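Local coordinates for (S)-ureidoglycine aminohydrolase cupin domain-containing protein (Pseudomonas syringae pv. tomato, PDB 3MYX) that is of unknown function but carries a cupin domain probably related to that of (S)-ureidoglycine aminohydrolase, at residues A57-Y63 / G98-D104; Y63-E67 / C114-Q118; A93-T99 / D123-A129. All coordinates share one frame; numbering follows the deposited sequence.

Overall arrangement
From the N terminus, the chain first meets contact 1, where strand 57-60 and the turn after it pair with 98-104 and close a loop of 34 residues. Y63 leads into contact 2, where 63-67 pairs with 114-118 and closes a loop of 46 residues. Contact 3 joins 93-99 to 123-129 and closes the shortest loop, 23 residues. No contact nests inside another; all three cross. Contact 1 lies in a four-stranded antiparallel sheet; contacts 2 and 3 lie in the sheet that holds strands 66-71, 92-95 and 109-116. Contacts 1 and 2 share Y63; contacts 1 and 3 share G98 and T99. Y63 and I103 both pack on I95, which joins contact 1 to strand 92-95.

Contact 1. Residues A57-Y63 / G98-D104; sequences ALSVEAY and GTQVRID. With EDO (1,2-ethanediol), chain D.
R102 reaches across to S59 and A57 on the edge of a four-stranded antiparallel sheet of the cupin-type fold. Strand 57-60 is an outermost strand and pairs with 101-104. Four backbone bonds join L58 to I103 and V60 to V101. The R102 side chain is extended, with CG anti to the backbone N (chi1 180°). Its CB lies 3.7 Å from S59 OG, and CG and CD pass alongside the same oxygen. NE then comes near A57 CB. At the tip, NH1 donates to S59 OG at 3.0 Å, and the oxygen lies in the guanidinium plane. A57 CB sits over one face of that group, toward its rim. The other face of the strand pair is apolar. There Y63 CD1 meets V101 CG1 at 3.7 Å, and Y63 CE1 meets I103 CD1. The Y63 hydroxyl bonds to E67. Beyond the strands, Y63 N bonds to T99 O and G98 N to Y63 O. In one of the two conformers of E61, Q100 NE2 donates to the syn lone pair of E61 OE1 at 2.7 Å. Q100 OE1 accepts from O1 of a 1,2-ethanediol at 2.6 Å.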
loop_
_atom_site.group_PDB
_atom_site.type_symbol
_atom_site.label_atom_id
_atom_site.label_comp_id
_atom_site.label_asym_id
_atom_site.label_seq_id
_atom_site.Cartn_x
_atom_site.Cartn_y
_atom_site.Cartn_z
ATOM N N ALA A 57 13.958 2.338 17.550
ATOM C CA ALA A 57 14.756 2.243 16.337
ATOM C C ALA A 57 15.345 0.854 16.169
ATOM O O ALA A 57 15.705 0.191 17.141
ATOM C CB ALA A 57 15.858 3.287 16.329
ATOM N N LEU A 58 15.441 0.439 14.917
ATOM C CA LEU A 58 16.161 -0.779 14.577
ATOM C C LEU A 58 16.895 -0.582 13.261
ATOM O O LEU A 58 16.465 0.119 12.369
ATOM C CB LEU A 58 15.268 -2.050 14.594
ATOM C CG LEU A 58 14.159 -2.290 13.554
ATOM C CD1 LEU A 58 14.743 -2.473 12.175
ATOM C CD2 LEU A 58 13.267 -3.488 13.906
ATOM N N SER A 59 18.065 -1.185 13.201
ATOM C CA SER A 59 18.925 -1.088 12.033
ATOM C C SER A 59 18.965 -2.449 11.339
ATOM O O SER A 59 19.079 -3.498 11.991
ATOM C CB SER A 59 20.334 -0.659 12.448
ATOM O OG SER A 59 20.366 0.680 12.943
ATOM N N VAL A 60 18.870 -2.430 10.015
ATOM C CA VAL A 60 18.888 -3.626 9.196
ATOM C C VAL A 60 20.019 -3.488 8.178
ATOM O O VAL A 60 20.082 -2.492 7.452
ATOM C CB VAL A 60 17.542 -3.791 8.468
ATOM C CG1 VAL A 60 17.480 -5.142 7.732
ATOM C CG2 VAL A 60 16.378 -3.645 9.449
ATOM N N GLU A 61 20.926 -4.464 8.120
ATOM C CA GLU A 61 22.077 -4.351 7.224
ATOM C C GLU A 61 21.684 -4.437 5.745
ATOM O O GLU A 61 22.237 -3.712 4.934
ATOM C CB GLU A 61 23.149 -5.392 7.571
ATOM C CG GLU A 61 24.364 -5.426 6.632
ATOM C CD GLU A 61 24.967 -4.059 6.351
ATOM O OE1 GLU A 61 24.905 -3.185 7.245
ATOM O OE2 GLU A 61 25.501 -3.869 5.230
ATOM N N ALA A 62 20.732 -5.312 5.406
ATOM C CA ALA A 62 20.258 -5.460 4.022
ATOM C C ALA A 62 18.783 -5.794 4.096
ATOM O O ALA A 62 18.409 -6.918 4.404
ATOM C CB ALA A 62 21.037 -6.551 3.297
ATOM N N TYR A 63 17.919 -4.824 3.809
ATOM C CA TYR A 63 16.499 -5.036 4.017
ATOM C C TYR A 63 16.034 -6.202 3.146
ATOM O O TYR A 63 16.381 -6.264 1.971
ATOM C CB TYR A 63 15.693 -3.754 3.727
ATOM C CG TYR A 63 14.392 -3.760 4.481
ATOM C CD1 TYR A 63 14.362 -3.495 5.850
ATOM C CD2 TYR A 63 13.200 -4.115 3.861
ATOM C CE1 TYR A 63 13.178 -3.568 6.566
ATOM C CE2 TYR A 63 12.007 -4.201 4.589
ATOM C CZ TYR A 63 12.002 -3.917 5.942
ATOM O OH TYR A 63 10.865 -3.990 6.710
ATOM N N GLY A 98 17.429 -4.863 -0.234
ATOM C CA GLY A 98 18.874 -4.771 -0.044
ATOM C C GLY A 98 19.351 -3.511 0.635
ATOM O O GLY A 98 20.547 -3.374 0.900
ATOM N N THR A 99 18.444 -2.582 0.927
ATOM C CA THR A 99 18.825 -1.306 1.523
ATOM C C THR A 99 19.389 -1.485 2.935
ATOM O O THR A 99 18.798 -2.171 3.758
ATOM C CB THR A 99 17.608 -0.351 1.594
ATOM O OG1 THR A 99 16.966 -0.269 0.321
ATOM C CG2 THR A 99 18.027 1.045 1.989
ATOM N N GLN A 100 20.535 -0.852 3.201
ATOM C CA GLN A 100 21.015 -0.719 4.571
ATOM C C GLN A 100 20.215 0.414 5.191
ATOM O O GLN A 100 20.285 1.557 4.739
ATOM C CB GLN A 100 22.494 -0.412 4.611
ATOM C CG GLN A 100 23.056 -0.414 6.007
ATOM C CD GLN A 100 24.444 0.170 6.055
ATOM O OE1 GLN A 100 24.620 1.372 5.890
ATOM N NE2 GLN A 100 25.425 -0.675 6.304
ATOM N N VAL A 101 19.390 0.105 6.183
ATOM C CA VAL A 101 18.415 1.089 6.646
ATOM C C VAL A 101 18.221 1.022 8.150
ATOM O O VAL A 101 18.156 -0.066 8.742
ATOM C CB VAL A 101 17.056 0.929 5.899
ATOM C CG1 VAL A 101 16.431 -0.433 6.176
ATOM C CG2 VAL A 101 16.094 2.066 6.249
ATOM N N ARG A 102 18.109 2.199 8.748
ATOM C CA ARG A 102 17.686 2.335 10.131
ATOM C C ARG A 102 16.277 2.901 10.112
ATOM O O ARG A 102 15.999 3.900 9.426
ATOM C CB ARG A 102 18.640 3.230 10.928
ATOM C CG ARG A 102 18.252 3.422 12.385
ATOM C CD ARG A 102 19.389 4.131 13.082
ATOM N NE ARG A 102 19.147 4.446 14.484
ATOM C CZ ARG A 102 19.315 3.604 15.503
ATOM N NH1 ARG A 102 19.685 2.340 15.311
ATOM N NH2 ARG A 102 19.082 4.025 16.729
ATOM N N ILE A 103 15.387 2.229 10.834
ATOM C CA ILE A 103 13.985 2.585 10.942
ATOM C C ILE A 103 13.774 3.065 12.366
ATOM O O ILE A 103 13.840 2.277 13.296
ATOM C CB ILE A 103 13.093 1.360 10.625
ATOM C CG1 ILE A 103 13.438 0.792 9.231
ATOM C CG2 ILE A 103 11.606 1.706 10.759
ATOM C CD1 ILE A 103 12.729 -0.505 8.844
ATOM N N ASP A 104 13.558 4.365 12.515
ATOM C CA ASP A 104 13.523 5.009 13.825
ATOM C C ASP A 104 12.108 5.561 14.039
ATOM O O ASP A 104 11.771 6.619 13.518
ATOM C CB ASP A 104 14.593 6.103 13.902
ATOM C CG ASP A 104 14.697 6.753 15.258
ATOM O OD1 ASP A 104 13.895 6.434 16.153
ATOM O OD2 ASP A 104 15.597 7.603 15.372
HETATM C C1 EDO D . 22.370 3.718 7.919
HETATM O O1 EDO D . 23.180 3.344 6.807
HETATM C C2 EDO D . 21.782 2.477 8.555
HETATM O O2 EDO D . 22.835 1.625 9.065
HETATM O O HOH W 1 23.001 -3.254 2.174
#

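Contact 2. Residues Y63-E67 / C114-Q118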
loop_
_atom_site.group_PDB
_atom_site.type_symbol
_atom_site.label_atom_id
_atom_site.label_comp_id
_atom_site.label_asym_id
_atom_site.label_seq_id
_atom_site.Cartn_x
_atom_site.Cartn_y
_atom_site.Cartn_z
ATOM N N TYR A 63 17.919 -4.824 3.809
ATOM C CA TYR A 63 16.499 -5.036 4.017
ATOM C C TYR A 63 16.034 -6.202 3.146
ATOM O O TYR A 63 16.381 -6.264 1.971
ATOM C CB TYR A 63 15.693 -3.754 3.727
ATOM C CG TYR A 63 14.392 -3.760 4.481
ATOM C CD1 TYR A 63 14.362 -3.495 5.850
ATOM C CD2 TYR A 63 13.200 -4.115 3.861
ATOM C CE1 TYR A 63 13.178 -3.568 6.566
ATOM C CE2 TYR A 63 12.007 -4.201 4.589
ATOM C CZ TYR A 63 12.002 -3.917 5.942
ATOM O OH TYR A 63 10.865 -3.990 6.710
ATOM N N PRO A 64 15.273 -7.149 3.715
ATOM C CA PRO A 64 15.070 -8.414 3.011
ATOM C C PRO A 64 13.972 -8.375 1.953
ATOM O O PRO A 64 13.851 -9.317 1.173
ATOM C CB PRO A 64 14.667 -9.362 4.130
ATOM C CG PRO A 64 14.026 -8.478 5.141
ATOM C CD PRO A 64 14.849 -7.246 5.121
ATOM N N TYR A 65 13.160 -7.323 1.967
ATOM C CA TYR A 65 11.997 -7.200 1.115
ATOM C C TYR A 65 12.061 -5.880 0.358
ATOM O O TYR A 65 12.807 -4.983 0.732
ATOM C CB TYR A 65 10.733 -7.176 1.971
ATOM C CG TYR A 65 10.620 -8.223 3.069
ATOM C CD1 TYR A 65 11.074 -9.527 2.886
ATOM C CD2 TYR A 65 10.000 -7.918 4.273
ATOM C CE1 TYR A 65 10.946 -10.487 3.886
ATOM C CE2 TYR A 65 9.866 -8.870 5.261
ATOM C CZ TYR A 65 10.318 -10.151 5.055
ATOM O OH TYR A 65 10.176 -11.070 6.058
ATOM N N THR A 66 11.228 -5.737 -0.670
ATOM C CA THR A 66 10.824 -4.399 -1.121
ATOM C C THR A 66 9.591 -4.063 -0.307
ATOM O O THR A 66 8.644 -4.812 -0.312
ATOM C CB THR A 66 10.491 -4.353 -2.604
ATOM O OG1 THR A 66 11.620 -4.839 -3.341
ATOM C CG2 THR A 66 10.140 -2.939 -3.031
ATOM N N GLU A 67 9.599 -2.944 0.402
ATOM C CA GLU A 67 8.498 -2.634 1.326
ATOM C C GLU A 67 8.095 -1.162 1.290
ATOM O O GLU A 67 8.924 -0.270 1.415
ATOM C CB GLU A 67 8.834 -3.087 2.754
ATOM C CG GLU A 67 7.662 -2.944 3.724
ATOM C CD GLU A 67 7.837 -3.709 5.043
ATOM O OE1 GLU A 67 8.749 -4.569 5.179
ATOM O OE2 GLU A 67 6.980 -3.477 5.921
ATOM N N CYS A 114 2.924 -2.714 2.463
ATOM C CA CYS A 114 2.870 -3.762 1.442
ATOM C C CYS A 114 4.307 -4.130 1.125
ATOM O O CYS A 114 5.135 -3.260 0.862
ATOM C CB CYS A 114 2.151 -3.257 0.197
ATOM S SG CYS A 114 2.034 -4.518 -1.110
ATOM N N ALA A 115 4.615 -5.429 1.186
ATOM C CA ALA A 115 5.959 -5.923 0.942
ATOM C C ALA A 115 5.950 -7.010 -0.103
ATOM O O ALA A 115 5.080 -7.878 -0.086
ATOM C CB ALA A 115 6.556 -6.476 2.242
ATOM N N SER A 116 6.957 -6.980 -0.971
ATOM C CA SER A 116 7.302 -8.135 -1.785
ATOM C C SER A 116 8.393 -8.877 -1.035
ATOM O O SER A 116 9.527 -8.410 -0.939
ATOM C CB SER A 116 7.813 -7.713 -3.148
ATOM O OG SER A 116 8.260 -8.836 -3.896
ATOM N N THR A 117 8.044 -10.042 -0.492
ATOM C CA THR A 117 8.993 -10.823 0.275
ATOM C C THR A 117 9.796 -11.801 -0.582
ATOM O O THR A 117 10.792 -12.329 -0.116
ATOM C CB THR A 117 8.357 -11.530 1.505
ATOM O OG1 THR A 117 7.514 -12.605 1.080
ATOM C CG2 THR A 117 7.583 -10.551 2.403
ATOM N N GLN A 118 9.366 -12.016 -1.830
ATOM C CA GLN A 118 10.108 -12.831 -2.801
ATOM C C GLN A 118 10.793 -11.914 -3.809
ATOM O O GLN A 118 10.176 -10.990 -4.322
ATOM C CB GLN A 118 9.136 -13.751 -3.548
ATOM C CG GLN A 118 9.813 -14.631 -4.618
ATOM C CD GLN A 118 10.869 -15.537 -4.041
ATOM O OE1 GLN A 118 10.587 -16.316 -3.122
ATOM N NE2 GLN A 118 12.095 -15.467 -4.579
HETATM O O HOH W 2 11.321 -7.784 -3.762
#
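Y65 and T117 make the tight part of this contact. The T117 methyl CG2 sits over the centre of the Y65 ring, 3.6 Å from the centroid and 9° off the ring normal, a CH-pi contact. The two side chains lie side by side and point the same way. P64 CG covers the opposite face, so the ring is sandwiched. Y65 OH bonds to D28, and T117 OG1 to G46 O. A115 CB meets Y65 CB at 4.2 Å and also touches E67 CG. The E67 chain leaves its backbone fully extended (chi1 -173°, chi2 165°), which carries the carboxylate past A115 CB to the Y63 hydroxyl. Y63 OH donates to E67 OE1 at 2.7 Å from above the carboxylate plane, while OE2 forms a salt bridge with R37. The backbone is an antiparallel pair of strands 66-71 and 109-116 in the cupin-type fold. S116 N donates to T66 O at 2.8 Å, and the return bond from T66 N to S116 O is longer, 3.2 Å. Water enters on the side bearing T66 and S116, where one molecule donates to T66 OG1 at 3.0 Å. T66 OG1 is also hydrogen-bonded to D162.

Contact 3. Residues A93-T99 / D123-A129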
loop_
_atom_site.group_PDB
_atom_site.type_symbol
_atom_site.label_atom_id
_atom_site.label_comp_id
_atom_site.label_asym_id
_atom_site.label_seq_id
_atom_site.Cartn_x
_atom_site.Cartn_y
_atom_site.Cartn_z
ATOM N N ALA A 93 6.801 6.133 1.954
ATOM C CA ALA A 93 8.096 5.896 1.350
ATOM C C ALA A 93 8.234 4.425 1.025
ATOM O O ALA A 93 7.467 3.583 1.509
ATOM C CB ALA A 93 9.239 6.336 2.265
ATOM N N VAL A 94 9.250 4.132 0.218
ATOM C CA VAL A 94 9.592 2.763 -0.156
ATOM C C VAL A 94 11.025 2.460 0.288
ATOM O O VAL A 94 11.920 3.287 0.099
ATOM C CB VAL A 94 9.534 2.563 -1.699
ATOM C CG1 VAL A 94 9.804 1.088 -2.046
ATOM C CG2 VAL A 94 8.210 3.037 -2.221
ATOM N N ILE A 95 11.217 1.301 0.907
ATOM C CA ILE A 95 12.546 0.741 1.174
ATOM C C ILE A 95 12.798 -0.317 0.106
ATOM O O ILE A 95 12.071 -1.312 0.033
ATOM C CB ILE A 95 12.614 0.084 2.566
ATOM C CG1 ILE A 95 12.253 1.095 3.662
ATOM C CG2 ILE A 95 13.997 -0.499 2.797
ATOM C CD1 ILE A 95 12.120 0.502 5.070
ATOM N N GLY A 96 13.778 -0.100 -0.760
ATOM C CA GLY A 96 14.084 -1.081 -1.757
ATOM C C GLY A 96 14.721 -2.310 -1.150
ATOM O O GLY A 96 15.346 -2.264 -0.058
ATOM N N ARG A 97 14.609 -3.434 -1.837
ATOM C CA ARG A 97 15.281 -4.650 -1.390
ATOM C C ARG A 97 16.804 -4.409 -1.322
ATOM O O ARG A 97 17.387 -3.826 -2.232
ATOM C CB ARG A 97 14.937 -5.814 -2.336
ATOM C CG ARG A 97 15.060 -7.189 -1.717
ATOM C CD ARG A 97 14.626 -8.279 -2.702
ATOM N NE ARG A 97 14.521 -9.606 -2.079
ATOM C CZ ARG A 97 13.396 -10.187 -1.623
ATOM N NH1 ARG A 97 12.192 -9.587 -1.720
ATOM N NH2 ARG A 97 13.475 -11.406 -1.055
ATOM N N GLY A 98 17.429 -4.863 -0.234
ATOM C CA GLY A 98 18.874 -4.771 -0.044
ATOM C C GLY A 98 19.351 -3.511 0.635
ATOM O O GLY A 98 20.547 -3.374 0.900
ATOM N N THR A 99 18.444 -2.582 0.927
ATOM C CA THR A 99 18.825 -1.306 1.523
ATOM C C THR A 99 19.389 -1.485 2.935
ATOM O O THR A 99 18.798 -2.171 3.758
ATOM C CB THR A 99 17.608 -0.351 1.594
ATOM O OG1 THR A 99 16.966 -0.269 0.321
ATOM C CG2 THR A 99 18.027 1.045 1.989
ATOM N N ASP A 123 18.130 -6.323 -6.955
ATOM C CA ASP A 123 17.820 -5.294 -5.971
ATOM C C ASP A 123 17.908 -3.899 -6.585
ATOM O O ASP A 123 18.858 -3.590 -7.304
ATOM C CB ASP A 123 18.845 -5.325 -4.850
ATOM C CG ASP A 123 18.700 -6.492 -3.903
ATOM O OD1 ASP A 123 17.749 -7.285 -4.028
ATOM O OD2 ASP A 123 19.590 -6.584 -3.004
ATOM N N LYS A 124 16.937 -3.065 -6.255
ATOM C CA LYS A 124 16.996 -1.622 -6.491
ATOM C C LYS A 124 16.943 -0.962 -5.117
ATOM O O LYS A 124 15.873 -0.700 -4.574
ATOM C CB LYS A 124 15.855 -1.210 -7.387
ATOM C CG LYS A 124 15.944 0.151 -7.964
ATOM C CD LYS A 124 14.916 0.233 -9.159
ATOM C CE LYS A 124 15.046 1.398 -10.023
ATOM N NZ LYS A 124 13.941 1.479 -10.949
ATOM N N SER A 125 18.118 -0.820 -4.515
ATOM C CA SER A 125 18.227 -0.460 -3.114
ATOM C C SER A 125 18.204 1.059 -2.928
ATOM O O SER A 125 18.604 1.832 -3.796
ATOM C CB SER A 125 19.505 -1.040 -2.530
ATOM O OG SER A 125 20.651 -0.503 -3.156
ATOM N N GLY A 126 17.747 1.466 -1.754
ATOM C CA GLY A 126 17.625 2.856 -1.388
ATOM C C GLY A 126 16.228 3.161 -0.877
ATOM O O GLY A 126 15.302 2.370 -1.013
ATOM N N ILE A 127 16.095 4.346 -0.299
ATOM C CA ILE A 127 14.798 4.827 0.167
ATOM C C ILE A 127 14.245 5.850 -0.828
ATOM O O ILE A 127 14.959 6.739 -1.277
ATOM C CB ILE A 127 14.871 5.504 1.557
ATOM C CG1 ILE A 127 15.597 4.651 2.592
ATOM C CG2 ILE A 127 13.470 5.839 2.042
ATOM C CD1 ILE A 127 16.252 5.529 3.727
ATOM N N THR A 128 12.962 5.712 -1.166
ATOM C CA THR A 128 12.279 6.642 -2.073
ATOM C C THR A 128 11.082 7.259 -1.342
ATOM O O THR A 128 10.163 6.549 -0.966
ATOM C CB THR A 128 11.798 5.936 -3.377
ATOM O OG1 THR A 128 12.913 5.325 -4.036
ATOM C CG2 THR A 128 11.164 6.928 -4.357
ATOM N N ALA A 129 11.114 8.573 -1.133
ATOM C CA ALA A 129 9.968 9.310 -0.587
ATOM C C ALA A 129 8.923 9.505 -1.681
ATOM O O ALA A 129 9.266 9.619 -2.864
ATOM C CB ALA A 129 10.423 10.663 -0.058
HETATM O O HOH W 3 14.361 -3.104 -4.720
#
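T99 OG1 is the polar centre where the turn 96-99 meets the segment 123-129. G126 N donates to it at 2.8 Å, nearly straight at 171°. The hydroxyl in turn donates to G96 O at 2.6 Å, from above the carbonyl plane. T99 N also donates to G96 O, a longer bond on the same face of that plane. OG1 lies beside the T99 backbone N (chi1 -51°), which lets one hydroxyl serve both its own turn and the opposite chain.

The remaining direct hydrogen bonds across the contact are between backbones. V94 and T128 form a hydrogen-bonded pair, with V94 N to T128 O at 2.8 Å and T128 N to V94 O returning. G96 N then donates to G126 O. These bonds set strand 127-129 antiparallel to its neighbour 92-95 in a sheet of the cupin-type fold. G96 to T99 form a type II beta turn. G96 CA makes a CA-H...O contact with K124 O at 3.4 Å. A water accepts from both R97 N and K124 N.

Among charged groups, D123 OD1 lies near the extended R97 chain, 3.5 Å from CD in the conformer described. R97 NE is 4.4 Å from D123 OD1, too far apart for a salt bridge, and NH2 bonds instead to T117 O. The K124 amine bonds to E161 O.

Apolar contact is lighter. In one of the two I127 conformers, A93 CB faces I127 CG2 at 4.3 Å, on the side where both residues also touch L78 of strand 75-80.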